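PDB 1PU6: 3-methyladenine DNA glycosylase from Helicobacter pylori, which probably removes alkylated bases such as 3-methyladenine from DNA by cleaving the N-glycosidic bond, as a base excision repair enzyme of the helix-hairpin-helix superfamily. Local coordinates for residues A[132-136]-A[147-151]; A[96-100]-A[123-129]. All coordinates share one frame; numbering follows the deposited sequence.

Contact 1 (A[132-136]-A[147-151]); sequences ESADA and MVVDK
D135 OD1 is gripped by three groups, R120 through a salt bridge and Y167 and Q171 of helix 167-179 through hydrogen bonds, while the methylene CB of the same residue packs against V148 CG2 at 4.0 Å. That methyl settles onto the helix backbone between D135 and A136, 3.5 Å from A136 N, with A136 CB flanking it. The other V148 branch, CG1, lies 3.9 Å from E132 CG, the two side chains crossing at about a right angle. From there E132 runs fully extended (chi1 -176°, chi2 -179°) past V149 O and brings its carboxylate to the methylene of D150, with OE2 3.3 Å from D150 CB. The two carboxylate planes are nearly perpendicular, and E132 OE1 and D150 OD1 stay 4.2 Å apart. A water joins the segments, donating to E132 OE2 (2.8 Å) and accepting from K151 N. D150 is the N-cap of helix 151-159 and bonds S153 OG through OD2; it is probably the aspartate of the HhH-GPD signature. The loop 147-151 is thus wedged between helix 131-141 and helices 167-179 and 195-203, leading into helix 151-159.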
loop_
_atom_site.group_PDB
_atom_site.type_symbol
_atom_site.label_atom_id
_atom_site.label_comp_id
_atom_site.label_asym_id
_atom_site.label_seq_id
_atom_site.Cartn_x
_atom_site.Cartn_y
_atom_site.Cartn_z
ATOM N N GLU A 132 -3.994 5.753 4.797
ATOM C CA GLU A 132 -3.612 4.370 4.484
ATOM C C GLU A 132 -3.203 4.246 3.028
ATOM O O GLU A 132 -2.163 3.633 2.726
ATOM C CB GLU A 132 -4.751 3.398 4.868
ATOM C CG GLU A 132 -4.358 1.926 4.640
ATOM C CD GLU A 132 -5.502 0.951 4.987
ATOM O OE1 GLU A 132 -5.547 -0.202 4.459
ATOM O OE2 GLU A 132 -6.374 1.335 5.795
ATOM N N SER A 133 -4.003 4.815 2.119
ATOM C CA SER A 133 -3.697 4.769 0.675
ATOM C C SER A 133 -2.434 5.580 0.366
ATOM O O SER A 133 -1.562 5.094 -0.432
ATOM C CB SER A 133 -4.856 5.331 -0.160
ATOM O OG SER A 133 -5.933 4.364 -0.254
ATOM N N ALA A 134 -2.288 6.779 0.962
ATOM C CA ALA A 134 -1.063 7.597 0.681
ATOM C C ALA A 134 0.204 6.817 1.151
ATOM O O ALA A 134 1.228 6.749 0.444
ATOM C CB ALA A 134 -1.092 8.914 1.433
ATOM N N ASP A 135 0.125 6.252 2.338
ATOM C CA ASP A 135 1.322 5.517 2.846
ATOM C C ASP A 135 1.601 4.242 2.053
ATOM O O ASP A 135 2.787 3.854 1.862
ATOM C CB ASP A 135 1.121 5.217 4.302
ATOM C CG ASP A 135 1.286 6.462 5.164
ATOM O OD1 ASP A 135 0.830 6.459 6.333
ATOM O OD2 ASP A 135 1.795 7.529 4.717
ATOM N N ALA A 136 0.542 3.569 1.592
ATOM C CA ALA A 136 0.747 2.359 0.772
ATOM C C ALA A 136 1.410 2.720 -0.562
ATOM O O ALA A 136 2.275 1.979 -1.073
ATOM C CB ALA A 136 -0.594 1.611 0.542
ATOM N N MET A 147 5.884 2.841 7.212
ATOM C CA MET A 147 5.080 1.637 7.515
ATOM C C MET A 147 3.562 1.946 7.467
ATOM O O MET A 147 3.083 2.780 8.223
ATOM C CB MET A 147 5.420 1.027 8.881
ATOM C CG MET A 147 4.858 -0.537 8.897
ATOM S SD MET A 147 5.438 -1.334 10.232
ATOM C CE MET A 147 4.020 -2.463 10.510
ATOM N N VAL A 148 2.816 1.253 6.616
ATOM C CA VAL A 148 1.367 1.430 6.500
ATOM C C VAL A 148 0.732 0.835 7.760
ATOM O O VAL A 148 1.193 -0.221 8.240
ATOM C CB VAL A 148 0.845 0.632 5.294
ATOM C CG1 VAL A 148 -0.695 0.621 5.253
ATOM C CG2 VAL A 148 1.433 1.232 4.010
ATOM N N VAL A 149 -0.293 1.520 8.290
ATOM C CA VAL A 149 -1.199 0.925 9.302
ATOM C C VAL A 149 -2.643 1.046 8.856
ATOM O O VAL A 149 -2.920 1.681 7.831
ATOM C CB VAL A 149 -0.990 1.513 10.742
ATOM C CG1 VAL A 149 0.488 1.201 11.213
ATOM C CG2 VAL A 149 -1.304 3.011 10.807
ATOM N N ASP A 150 -3.565 0.399 9.573
ATOM C CA ASP A 150 -4.951 0.189 9.052
ATOM C C ASP A 150 -5.800 -0.398 10.200
ATOM O O ASP A 150 -5.290 -0.594 11.303
ATOM C CB ASP A 150 -4.944 -0.817 7.866
ATOM C CG ASP A 150 -4.251 -2.133 8.196
ATOM O OD1 ASP A 150 -4.203 -3.017 7.301
ATOM O OD2 ASP A 150 -3.738 -2.392 9.313
ATOM N N LYS A 151 -7.083 -0.669 9.932
ATOM C CA LYS A 151 -7.980 -1.259 10.931
ATOM C C LYS A 151 -7.406 -2.596 11.449
ATOM O O LYS A 151 -7.460 -2.879 12.657
ATOM C CB LYS A 151 -9.394 -1.484 10.362
ATOM C CG LYS A 151 -10.415 -1.849 11.464
HETATM O O HOH W 1 -8.268 -0.183 7.237
#

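Contact 2 (A[96-100]-A[123-129]); sequences RLIDL and LLDQKGI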
loop_
_atom_site.group_PDB
_atom_site.type_symbol
_atom_site.label_atom_id
_atom_site.label_comp_id
_atom_site.label_asym_id
_atom_site.label_seq_id
_atom_site.Cartn_x
_atom_site.Cartn_y
_atom_site.Cartn_z
ATOM N N ARG A 96 -10.996 9.825 -8.618
ATOM C CA ARG A 96 -9.800 9.971 -7.771
ATOM C C ARG A 96 -8.535 9.527 -8.545
ATOM O O ARG A 96 -7.492 10.201 -8.468
ATOM C CB ARG A 96 -9.943 9.048 -6.577
ATOM C CG ARG A 96 -8.935 9.273 -5.531
ATOM C CD ARG A 96 -9.291 8.409 -4.278
ATOM N NE ARG A 96 -10.716 8.623 -3.888
ATOM C CZ ARG A 96 -11.447 7.745 -3.211
ATOM N NH1 ARG A 96 -10.934 6.584 -2.852
ATOM N NH2 ARG A 96 -12.706 8.046 -2.853
ATOM N N LEU A 97 -8.627 8.390 -9.273
ATOM C CA LEU A 97 -7.481 7.922 -10.120
ATOM C C LEU A 97 -7.116 8.869 -11.259
ATOM O O LEU A 97 -5.941 9.126 -11.543
ATOM C CB LEU A 97 -7.775 6.525 -10.716
ATOM C CG LEU A 97 -7.685 5.423 -9.685
ATOM C CD1 LEU A 97 -8.185 4.110 -10.344
ATOM C CD2 LEU A 97 -6.278 5.282 -9.074
ATOM N N ILE A 98 -8.148 9.349 -11.964
ATOM C CA ILE A 98 -7.921 10.277 -13.078
ATOM C C ILE A 98 -7.259 11.573 -12.604
ATOM O O ILE A 98 -6.258 12.052 -13.201
ATOM C CB ILE A 98 -9.251 10.542 -13.814
ATOM C CG1 ILE A 98 -9.666 9.273 -14.560
ATOM C CG2 ILE A 98 -9.122 11.731 -14.762
ATOM C CD1 ILE A 98 -11.147 9.303 -15.053
ATOM N N ASP A 99 -7.800 12.144 -11.543
ATOM C CA ASP A 99 -7.237 13.385 -11.025
ATOM C C ASP A 99 -5.810 13.201 -10.438
ATOM O O ASP A 99 -4.908 14.063 -10.654
ATOM C CB ASP A 99 -8.189 14.028 -10.012
ATOM C CG ASP A 99 -9.459 14.615 -10.679
ATOM O OD1 ASP A 99 -9.568 14.650 -11.955
ATOM O OD2 ASP A 99 -10.413 15.080 -9.988
ATOM N N LEU A 100 -5.610 12.118 -9.691
ATOM C CA LEU A 100 -4.275 11.845 -9.134
ATOM C C LEU A 100 -3.228 11.714 -10.293
ATOM O O LEU A 100 -2.119 12.303 -10.238
ATOM C CB LEU A 100 -4.326 10.542 -8.301
ATOM C CG LEU A 100 -2.927 9.960 -7.996
ATOM C CD1 LEU A 100 -2.083 10.889 -7.092
ATOM C CD2 LEU A 100 -3.125 8.577 -7.325
ATOM N N LEU A 123 0.431 13.760 -1.524
ATOM C CA LEU A 123 -0.610 12.697 -1.811
ATOM C C LEU A 123 -1.936 13.004 -1.045
ATOM O O LEU A 123 -3.046 12.854 -1.614
ATOM C CB LEU A 123 -0.077 11.335 -1.400
ATOM C CG LEU A 123 1.005 10.817 -2.368
ATOM C CD1 LEU A 123 1.730 9.613 -1.704
ATOM C CD2 LEU A 123 0.378 10.405 -3.762
ATOM N N LEU A 124 -1.800 13.480 0.202
ATOM C CA LEU A 124 -2.999 13.814 0.987
ATOM C C LEU A 124 -3.770 15.007 0.404
ATOM O O LEU A 124 -4.991 15.149 0.662
ATOM C CB LEU A 124 -2.671 14.072 2.466
ATOM C CG LEU A 124 -2.153 12.795 3.142
ATOM C CD1 LEU A 124 -1.554 13.204 4.522
ATOM C CD2 LEU A 124 -3.233 11.681 3.304
ATOM N N ASP A 125 -3.089 15.862 -0.369
ATOM C CA ASP A 125 -3.760 16.936 -1.071
ATOM C C ASP A 125 -4.488 16.518 -2.357
ATOM O O ASP A 125 -5.096 17.366 -3.067
ATOM C CB ASP A 125 -2.751 18.064 -1.367
ATOM C CG ASP A 125 -2.472 18.897 -0.095
ATOM O OD1 ASP A 125 -1.404 19.553 -0.006
ATOM O OD2 ASP A 125 -3.310 18.921 0.829
ATOM N N GLN A 126 -4.451 15.227 -2.673
ATOM C CA GLN A 126 -5.184 14.685 -3.816
ATOM C C GLN A 126 -6.552 14.199 -3.267
ATOM O O GLN A 126 -6.596 13.292 -2.416
ATOM C CB GLN A 126 -4.395 13.528 -4.457
ATOM C CG GLN A 126 -2.922 13.913 -4.802
ATOM C CD GLN A 126 -2.837 15.220 -5.587
ATOM O OE1 GLN A 126 -3.528 15.359 -6.608
ATOM N NE2 GLN A 126 -1.949 16.153 -5.175
ATOM N N LYS A 127 -7.656 14.797 -3.745
ATOM C CA LYS A 127 -8.919 14.623 -3.033
ATOM C C LYS A 127 -9.373 13.166 -2.976
ATOM O O LYS A 127 -9.434 12.465 -3.996
ATOM C CB LYS A 127 -10.042 15.481 -3.649
ATOM C CG LYS A 127 -11.331 15.423 -2.798
ATOM C CD LYS A 127 -12.058 16.736 -2.846
ATOM C CE LYS A 127 -13.462 16.562 -2.204
ATOM N NZ LYS A 127 -13.845 17.667 -1.286
ATOM N N GLY A 128 -9.661 12.718 -1.772
ATOM C CA GLY A 128 -10.180 11.373 -1.579
ATOM C C GLY A 128 -9.111 10.364 -1.173
ATOM O O GLY A 128 -9.474 9.255 -0.808
ATOM N N ILE A 129 -7.811 10.710 -1.245
ATOM C CA ILE A 129 -6.771 9.759 -0.871
ATOM C C ILE A 129 -6.568 9.853 0.652
ATOM O O ILE A 129 -6.074 10.878 1.156
ATOM C CB ILE A 129 -5.441 10.047 -1.621
ATOM C CG1 ILE A 129 -5.641 9.862 -3.133
ATOM C CG2 ILE A 129 -4.268 9.131 -1.054
ATOM C CD1 ILE A 129 -4.403 9.872 -3.932
HETATM O O HOH W 2 -7.253 12.328 -6.500
#
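L123, on the last turn of helix 120-124, reaches the partner helix with one methyl: its CD2 lies 4.2 Å from L100 CD1, while the side chain also packs on A134, I137 and L138 of helix 131-141. The chain then leaves the helix, and Q126 comes back to the same leucine. Its CG rests 3.9 Å from L100 CD1, the side chains crossing at about a right angle, and a bend at chi2 (-50°) turns the amide away from this apolar contact, OE1 to N103 and NE2 to the W122 carbonyl. A type II turn from Q126 to I129 follows, closed by I129 N donating to Q126 O. K127 contributes its carbonyl: K127 O sits 3.6 Å from R96 CG and takes a weak bond from a water that also donates to R96 O. G128 has the positive phi (98°) suited to the third position of such a turn, and presents its carbonyl to the guanidinium of R96. G128 O stands 3.3 Å above the guanidinium plane, displaced from the centre of the group; although R96 NE is near, the angle is too poor for a hydrogen bond, and this oxygen accepts instead from Q41 NE2. I129 closes the segment with two touches, CG1 lying 4.1 Å from R96 CD and CD1 3.9 Å from L100 CD2. L100 CD1 thus meets L123, Q126 and I129, whereas CD2 meets I129 alone. No direct hydrogen bond joins 96-100 to 123-129, though N103, further along the same helix, bonds Q126 OE1. Between the segments, cohesion comes from methyls and methylenes, a water bridge weak on one side, and the G128 carbonyl, which probably attracts the guanidinium electrostatically without a directed bond.

Contact 2 (96-129) precedes contact 1 (132-151) in sequence, and their centres lie about 15 Å apart within the HhH-GPD region. They meet through A134: its O packs on L123 CD1 at 3.6 Å and its N on I129 CG2. Helices 120-124 and 131-141 and the turn between them probably form the helix-hairpin-helix unit, with G128 and I129 in its hairpin. Contact 2 fastens its first helix and hairpin to helix 90-108 well away from the chain centre, whereas contact 1 fits its second helix against the loop entering helix 151-159 near the core. Together they set this motif, generally used for DNA binding in the family, between helix 90-108 and that loop.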